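Local atomic coordinates of RBSTP2229 gene product (Geobacillus stearothermophilus, PDB entry 1T6A), a protein that is of unknown function but belongs to the DUF1885 family and pairs a long N-terminal helix with a compact alpha/beta part. Residues 50-54 against 55-59; 84-87 against 88-92; 103-106 against 107-111. All coordinates share one frame; numbering follows the deposited sequence. Where two conformers were deposited one is given.

Interaction 1: residues 50-54 against 55-59; sequences VRIHE and SVLYL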
loop_
_atom_site.group_PDB
_atom_site.type_symbol
_atom_site.label_atom_id
_atom_site.label_comp_id
_atom_site.label_asym_id
_atom_site.label_seq_id
_atom_site.Cartn_x
_atom_site.Cartn_y
_atom_site.Cartn_z
ATOM N N VAL A 50 6.206 10.297 6.502
ATOM C CA VAL A 50 6.872 11.306 5.687
ATOM C C VAL A 50 7.066 12.634 6.443
ATOM O O VAL A 50 6.114 13.193 6.997
ATOM C CB VAL A 50 6.061 11.585 4.404
ATOM C CG1 VAL A 50 6.709 12.686 3.558
ATOM C CG2 VAL A 50 5.915 10.322 3.579
ATOM N N ARG A 51 8.302 13.135 6.450
ATOM C CA ARG A 51 8.590 14.511 6.872
ATOM C C ARG A 51 9.484 15.234 5.845
ATOM O O ARG A 51 10.235 14.608 5.091
ATOM C CB ARG A 51 9.211 14.512 8.278
ATOM C CG ARG A 51 10.577 15.200 8.417
ATOM C CD ARG A 51 11.353 14.806 9.673
ATOM N NE ARG A 51 12.763 15.210 9.594
ATOM C CZ ARG A 51 13.816 14.383 9.659
ATOM N NH1 ARG A 51 13.667 13.064 9.796
ATOM N NH2 ARG A 51 15.044 14.889 9.577
ATOM N N ILE A 52 9.375 16.555 5.814
ATOM C CA ILE A 52 10.202 17.384 4.954
ATOM C C ILE A 52 11.123 18.247 5.810
ATOM O O ILE A 52 10.671 18.889 6.757
ATOM C CB ILE A 52 9.346 18.255 4.037
ATOM C CG1 ILE A 52 10.240 19.015 3.065
ATOM C CG2 ILE A 52 8.492 19.251 4.849
ATOM C CD1 ILE A 52 9.492 19.694 1.998
ATOM N N HIS A 53 12.412 18.234 5.480
ATOM C CA HIS A 53 13.410 19.070 6.129
ATOM C C HIS A 53 14.445 19.543 5.102
ATOM O O HIS A 53 15.116 18.719 4.442
ATOM C CB HIS A 53 14.098 18.296 7.240
ATOM C CG HIS A 53 15.172 19.068 7.938
ATOM N ND1 HIS A 53 14.911 20.193 8.692
ATOM C CD2 HIS A 53 16.512 18.871 8.007
ATOM C CE1 HIS A 53 16.044 20.657 9.191
ATOM N NE2 HIS A 53 17.030 19.877 8.785
ATOM N N GLU A 54 14.550 20.864 4.968
ATOM C CA GLU A 54 15.457 21.503 4.014
ATOM C C GLU A 54 15.276 20.977 2.577
ATOM O O GLU A 54 16.241 20.593 1.926
ATOM C CB GLU A 54 16.913 21.386 4.493
ATOM C CG GLU A 54 17.113 21.919 5.913
ATOM C CD GLU A 54 18.559 22.226 6.269
ATOM O OE1 GLU A 54 19.451 21.372 6.052
ATOM O OE2 GLU A 54 18.809 23.325 6.790
ATOM N N SER A 55 14.023 20.970 2.115
ATOM C CA SER A 55 13.635 20.564 0.751
ATOM C C SER A 55 13.992 19.114 0.357
ATOM O O SER A 55 14.103 18.811 -0.819
ATOM C CB SER A 55 14.210 21.539 -0.283
ATOM O OG SER A 55 13.739 22.851 -0.063
ATOM N N VAL A 56 14.177 18.256 1.353
ATOM C CA VAL A 56 14.375 16.824 1.182
ATOM C C VAL A 56 13.243 16.092 1.945
ATOM O O VAL A 56 12.939 16.407 3.115
ATOM C CB VAL A 56 15.731 16.384 1.751
ATOM C CG1 VAL A 56 15.901 14.887 1.670
ATOM C CG2 VAL A 56 16.903 17.082 0.997
ATOM N N LEU A 57 12.624 15.117 1.297
ATOM C CA LEU A 57 11.607 14.284 1.962
ATOM C C LEU A 57 12.235 13.086 2.644
ATOM O O LEU A 57 12.913 12.304 1.987
ATOM C CB LEU A 57 10.572 13.822 0.943
ATOM C CG LEU A 57 9.651 14.933 0.444
ATOM C CD1 LEU A 57 8.949 14.527 -0.834
ATOM C CD2 LEU A 57 8.614 15.330 1.508
ATOM N N TYR A 58 12.048 12.943 3.948
ATOM C CA TYR A 58 12.563 11.795 4.673
ATOM C C TYR A 58 11.431 10.849 5.032
ATOM O O TYR A 58 10.445 11.243 5.648
ATOM C CB TYR A 58 13.321 12.197 5.941
ATOM C CG TYR A 58 14.564 12.989 5.646
ATOM C CD1 TYR A 58 15.775 12.356 5.400
ATOM C CD2 TYR A 58 14.514 14.373 5.564
ATOM C CE1 TYR A 58 16.921 13.091 5.093
ATOM C CE2 TYR A 58 15.649 15.118 5.272
ATOM C CZ TYR A 58 16.838 14.473 5.024
ATOM O OH TYR A 58 17.935 15.226 4.717
ATOM N N LEU A 59 11.570 9.604 4.603
ATOM C CA LEU A 59 10.660 8.535 4.980
ATOM C C LEU A 59 11.278 7.787 6.149
ATOM O O LEU A 59 12.398 7.295 6.044
ATOM C CB LEU A 59 10.409 7.589 3.799
ATOM C CG LEU A 59 9.376 8.044 2.758
ATOM C CD1 LEU A 59 9.729 9.368 2.152
ATOM C CD2 LEU A 59 9.217 6.991 1.657
HETATM O O HOH W 1 17.665 17.875 4.375
#

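Interaction 2: residues 84-87 against 88-92; sequences IALP and PGATH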
loop_
_atom_site.group_PDB
_atom_site.type_symbol
_atom_site.label_atom_id
_atom_site.label_comp_id
_atom_site.label_asym_id
_atom_site.label_seq_id
_atom_site.Cartn_x
_atom_site.Cartn_y
_atom_site.Cartn_z
ATOM N N ILE A 84 16.338 8.988 -5.078
ATOM C CA ILE A 84 15.964 8.230 -3.892
ATOM C C ILE A 84 17.224 7.631 -3.325
ATOM O O ILE A 84 17.842 6.770 -3.953
ATOM C CB ILE A 84 14.939 7.137 -4.228
ATOM C CG1 ILE A 84 13.691 7.781 -4.807
ATOM C CG2 ILE A 84 14.607 6.319 -2.976
ATOM C CD1 ILE A 84 12.741 6.797 -5.392
ATOM N N ALA A 85 17.629 8.128 -2.160
ATOM C CA ALA A 85 18.827 7.682 -1.471
ATOM C C ALA A 85 18.478 6.773 -0.299
ATOM O O ALA A 85 17.702 7.143 0.581
ATOM C CB ALA A 85 19.631 8.904 -0.958
ATOM N N LEU A 86 19.060 5.582 -0.295
ATOM C CA LEU A 86 18.968 4.687 0.841
ATOM C C LEU A 86 20.186 4.871 1.739
ATOM O O LEU A 86 21.311 4.847 1.258
ATOM C CB LEU A 86 18.924 3.240 0.376
ATOM C CG LEU A 86 17.700 2.806 -0.415
ATOM C CD1 LEU A 86 17.963 1.415 -0.961
ATOM C CD2 LEU A 86 16.475 2.805 0.462
ATOM N N PRO A 87 19.959 5.027 3.042
ATOM C CA PRO A 87 21.056 5.190 3.996
ATOM C C PRO A 87 21.830 3.886 4.193
ATOM O O PRO A 87 21.347 2.823 3.776
ATOM C CB PRO A 87 20.339 5.600 5.283
ATOM C CG PRO A 87 18.987 4.944 5.174
ATOM C CD PRO A 87 18.642 5.035 3.710
ATOM N N PRO A 88 23.034 3.971 4.767
ATOM C CA PRO A 88 23.887 2.793 4.996
ATOM C C PRO A 88 23.205 1.610 5.685
ATOM O O PRO A 88 23.455 0.464 5.300
ATOM C CB PRO A 88 25.008 3.345 5.883
ATOM C CG PRO A 88 25.126 4.763 5.455
ATOM C CD PRO A 88 23.698 5.216 5.205
ATOM N N GLY A 89 22.343 1.877 6.655
ATOM C CA GLY A 89 21.664 0.793 7.359
ATOM C C GLY A 89 20.369 0.285 6.721
ATOM O O GLY A 89 19.621 -0.445 7.360
ATOM N N ALA A 90 20.102 0.652 5.469
ATOM C CA ALA A 90 18.821 0.350 4.831
ATOM C C ALA A 90 18.587 -1.156 4.775
ATOM O O ALA A 90 19.500 -1.922 4.492
ATOM C CB ALA A 90 18.777 0.940 3.441
ATOM N N THR A 91 17.355 -1.579 5.024
ATOM C CA THR A 91 17.033 -2.998 5.069
ATOM C C THR A 91 16.675 -3.574 3.706
ATOM O O THR A 91 16.441 -2.846 2.747
ATOM C CB THR A 91 15.841 -3.236 6.010
ATOM O OG1 THR A 91 14.691 -2.556 5.502
ATOM C CG2 THR A 91 16.077 -2.613 7.377
ATOM N N HIS A 92 16.617 -4.898 3.663
ATOM C CA HIS A 92 16.038 -5.655 2.567
ATOM C C HIS A 92 14.691 -5.054 2.190
ATOM O O HIS A 92 14.423 -4.834 1.018
ATOM C CB HIS A 92 15.910 -7.135 2.981
ATOM C CG HIS A 92 15.149 -7.991 2.015
ATOM N ND1 HIS A 92 15.712 -8.509 0.868
ATOM C CD2 HIS A 92 13.871 -8.439 2.037
ATOM C CE1 HIS A 92 14.810 -9.223 0.216
ATOM N NE2 HIS A 92 13.687 -9.208 0.909
#

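Interaction 3: residues 103-106 against 107-111; sequences KWLA and KTLGG. With NO3 (nitrate ion), chain B.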
loop_
_atom_site.group_PDB
_atom_site.type_symbol
_atom_site.label_atom_id
_atom_site.label_comp_id
_atom_site.label_asym_id
_atom_site.label_seq_id
_atom_site.Cartn_x
_atom_site.Cartn_y
_atom_site.Cartn_z
ATOM N N LYS A 103 9.662 2.675 -9.682
ATOM C CA LYS A 103 9.015 2.192 -10.901
ATOM C C LYS A 103 7.663 2.856 -11.108
ATOM O O LYS A 103 7.360 3.289 -12.195
ATOM C CB LYS A 103 8.878 0.666 -10.883
ATOM C CG LYS A 103 10.193 -0.019 -11.152
ATOM C CD LYS A 103 10.182 -1.472 -10.696
ATOM C CE LYS A 103 11.539 -2.139 -10.920
ATOM N NZ LYS A 103 11.545 -3.522 -10.315
ATOM N N TRP A 104 6.846 2.937 -10.067
ATOM C CA TRP A 104 5.564 3.648 -10.179
ATOM C C TRP A 104 5.765 5.106 -10.600
ATOM O O TRP A 104 5.059 5.638 -11.462
ATOM C CB TRP A 104 4.822 3.614 -8.853
ATOM C CG TRP A 104 3.533 4.306 -8.904
ATOM C CD1 TRP A 104 2.309 3.785 -9.303
ATOM C CD2 TRP A 104 3.290 5.669 -8.556
ATOM N NE1 TRP A 104 1.348 4.761 -9.228
ATOM C CE2 TRP A 104 1.918 5.921 -8.768
ATOM C CE3 TRP A 104 4.096 6.705 -8.063
ATOM C CZ2 TRP A 104 1.337 7.160 -8.510
ATOM C CZ3 TRP A 104 3.518 7.943 -7.830
ATOM C CH2 TRP A 104 2.156 8.161 -8.059
ATOM N N LEU A 105 6.751 5.748 -9.993
ATOM C CA LEU A 105 7.072 7.127 -10.321
ATOM C C LEU A 105 7.448 7.280 -11.797
ATOM O O LEU A 105 6.975 8.173 -12.466
ATOM C CB LEU A 105 8.218 7.577 -9.426
ATOM C CG LEU A 105 8.454 9.047 -9.241
ATOM C CD1 LEU A 105 7.276 9.706 -8.477
ATOM C CD2 LEU A 105 9.782 9.199 -8.505
ATOM N N ALA A 106 8.284 6.390 -12.299
ATOM C CA ALA A 106 8.727 6.424 -13.681
ATOM C C ALA A 106 7.561 6.190 -14.662
ATOM O O ALA A 106 7.447 6.874 -15.658
ATOM C CB ALA A 106 9.815 5.387 -13.896
ATOM N N LYS A 107 6.698 5.220 -14.365
ATOM C CA LYS A 107 5.484 4.989 -15.162
ATOM C C LYS A 107 4.580 6.200 -15.139
ATOM O O LYS A 107 3.948 6.508 -16.129
ATOM C CB LYS A 107 4.702 3.771 -14.652
ATOM C CG LYS A 107 5.418 2.470 -14.948
ATOM C CD LYS A 107 4.878 1.273 -14.121
ATOM C CE LYS A 107 5.883 0.128 -14.119
ATOM N NZ LYS A 107 5.484 -1.007 -13.207
ATOM N N THR A 108 4.536 6.906 -14.020
ATOM C CA THR A 108 3.597 8.021 -13.887
ATOM C C THR A 108 4.099 9.273 -14.633
ATOM O O THR A 108 3.327 9.937 -15.320
ATOM C CB THR A 108 3.363 8.321 -12.389
ATOM O OG1 THR A 108 2.827 7.157 -11.741
ATOM C CG2 THR A 108 2.283 9.394 -12.167
ATOM N N LEU A 109 5.398 9.563 -14.517
ATOM C CA LEU A 109 5.972 10.809 -15.033
ATOM C C LEU A 109 6.663 10.640 -16.370
ATOM O O LEU A 109 6.855 11.602 -17.074
ATOM C CB LEU A 109 7.004 11.351 -14.034
ATOM C CG LEU A 109 6.467 11.734 -12.660
ATOM C CD1 LEU A 109 7.618 12.051 -11.681
ATOM C CD2 LEU A 109 5.507 12.898 -12.788
ATOM N N GLY A 110 7.084 9.422 -16.697
ATOM C CA GLY A 110 7.972 9.194 -17.821
ATOM C C GLY A 110 9.422 9.532 -17.462
ATOM O O GLY A 110 9.739 9.986 -16.355
ATOM N N GLY A 111 10.314 9.303 -18.410
ATOM C CA GLY A 111 11.721 9.612 -18.248
ATOM C C GLY A 111 12.564 8.354 -18.252
ATOM O O GLY A 111 12.145 7.303 -18.747
HETATM N N NO3 B . 15.460 -3.929 -10.698
HETATM O O1 NO3 B . 15.659 -3.285 -9.471
HETATM O O2 NO3 B . 14.184 -4.402 -11.056
HETATM O O3 NO3 B . 16.549 -4.055 -11.558
#

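Interaction 1: residues 50-54 against 55-59
R51 and Y58 face each other across a beta hairpin with a two-residue turn. V50 to I52 pair with L57 to L59, and a type I' turn from H53 to V56 joins the arms. E54 and S55 sit at its corners, both with positive phi, as this turn type requires.

Backbone bonds hold the strands. R51 N donates to Y58 O at 3.0 Å. The return bond, Y58 N to R51 O, is shorter at 2.7 Å. Nearer the turn, H53 N gives V56 O a nearly straight bond. The reverse bond from V56 N to H53 O is longer, 3.3 Å, and its donor stands well above the carbonyl plane.

The flat groups lie on the face that carries R51, H53, V56 and Y58. Y58 CG is anti to the carbonyl carbon (chi1 -64°), which carries the ring alongside R51 and H53. In the conformer given, the R51 guanidinium lies over one face of the Y58 ring, the two planes 12° apart. R51 has a second conformer, so this contact is not certain. Y58 CE2 is 4.0 Å from H53 CB, and H53 O lies at the ring edge. One water bridges the strands: it donates to H53 O and lies 2.7 Å from Y58 OH, in the plane of the ring. A leucine in place of Y58 would probably leave the water without its phenolic partner and, in this conformer, R51 without the flat surface beside it.

V50, I52, L57 and L59 meet on the other face. L57 CD2 wedges between V50 and I52, 3.8 Å from V50 CG1.

Strand 48-53 is one of the two outer strands of the four-stranded sheet. Strand 56-61 also bonds to strand 68-76, through L57 with I71 and L59 with M69.

Interaction 2: residues 84-87 against 88-92
Backbone torsions bring L86 and P87 against A90. P87 is extended, with psi 164°. P88 then bends the chain with helical angles, phi -50° and psi -39°, and G89 continues the bend. The result is a type I beta turn from P87 to A90, in the connection between strand 79-85 and helix 92-109. The proline rings lend themselves to this path. Each restricts its own phi, and P88 occupies the first corner of the turn, where a phi near that of proline is needed.

The turn is closed by one backbone hydrogen bond. A90 N donates to P87 O at 3.0 Å. The donor stands above the carbonyl plane, not on a lone pair.

A90 CB faces the residues before the turn. The methyl points back toward the incoming chain. It lies 3.8 Å from L86 CB and 4.1 Å from P87 CD. A90 CB also comes within 3.2 Å of P87 O, the carbonyl oxygen that accepts the turn bond. It is therefore set against both the backbone and the side chains of the residues before the turn. In L86, CG is anti to the carbonyl carbon (chi1 -66°), and the side chain goes on to touch D94 and K95 of helix 92-109 and M69 of strand 68-76.

Beyond the turn, T91 takes the N-cap position of helix 92-109. Its side chain caps a backbone N just past H92. T91 OG1 also bonds to L65 O and T91 N to D94 OD2, consistent with a capped helix start.

Across the peptide bond that joins the two prolines, P87 CB is 3.4 Å from P88 CD, a tight pair.

Interaction 3: residues 103-106 against 107-111
W104 O is gripped twice by T108. The hydroxyl T108 OG1 donates to it at 2.7 Å, and the backbone T108 N donates at 2.9 Å. The two donors reach the carbonyl from opposite faces of its plane. T108 N also makes a weak bond to L105 O.

The same hydroxyl touches the indole. T108 OG1 sits over one face of the W104 ring, near its centre, 3.3 Å from W104 CE2. With CG anti to the backbone N (chi1 -180°), the W104 side chain turns its ring over this oxygen.

L105 and L109 pack one turn apart, L105 CG 4.0 Å from L109 CD1. Both also touch I82 of strand 79-85. K107 lays its methylene groups along K103 O, which accepts a straight bond from K107 N at 3.0 Å.

K103 extends away from the helix. Its NZ donates to nitrate O2 at 2.9 Å, and S117 OG also bonds this ion. The nitrate probably comes from the crystallisation liquor.

The last turn closes with G110 N donating to A106 O at 2.8 Å. A106 is buried. G110 then leaves helical geometry with positive phi, which favours glycine. At the backbone angles of G111 a side chain would press on the preceding carbonyl oxygen. G111 pairs with F123, which A106 also touches, as strand 111-114 begins. The segment is the C-terminal end of helix 92-109, finished by a glycine and leading directly into a two-stranded antiparallel sheet.

How the interactions relate
After the long helix 16-45, the chain enters the four-stranded antiparallel sheet. Interaction 1 closes the hairpin between its first two strands, 48-53 and 56-61. Strands 68-76 and 79-85 follow. Interaction 2 then turns the chain out of strand 79-85 towards helix 92-109. Interaction 3 ends that helix and passes into the small sheet of 111-114 and 120-123. The three are local and lie in series; none encloses or crosses another. Interactions 1 and 2 reach the same sheet, their centres about 15 Å apart. Interaction 2 leads into the start of helix 92-109 and interaction 3 forms its C-terminal end, with centres about 21 Å apart.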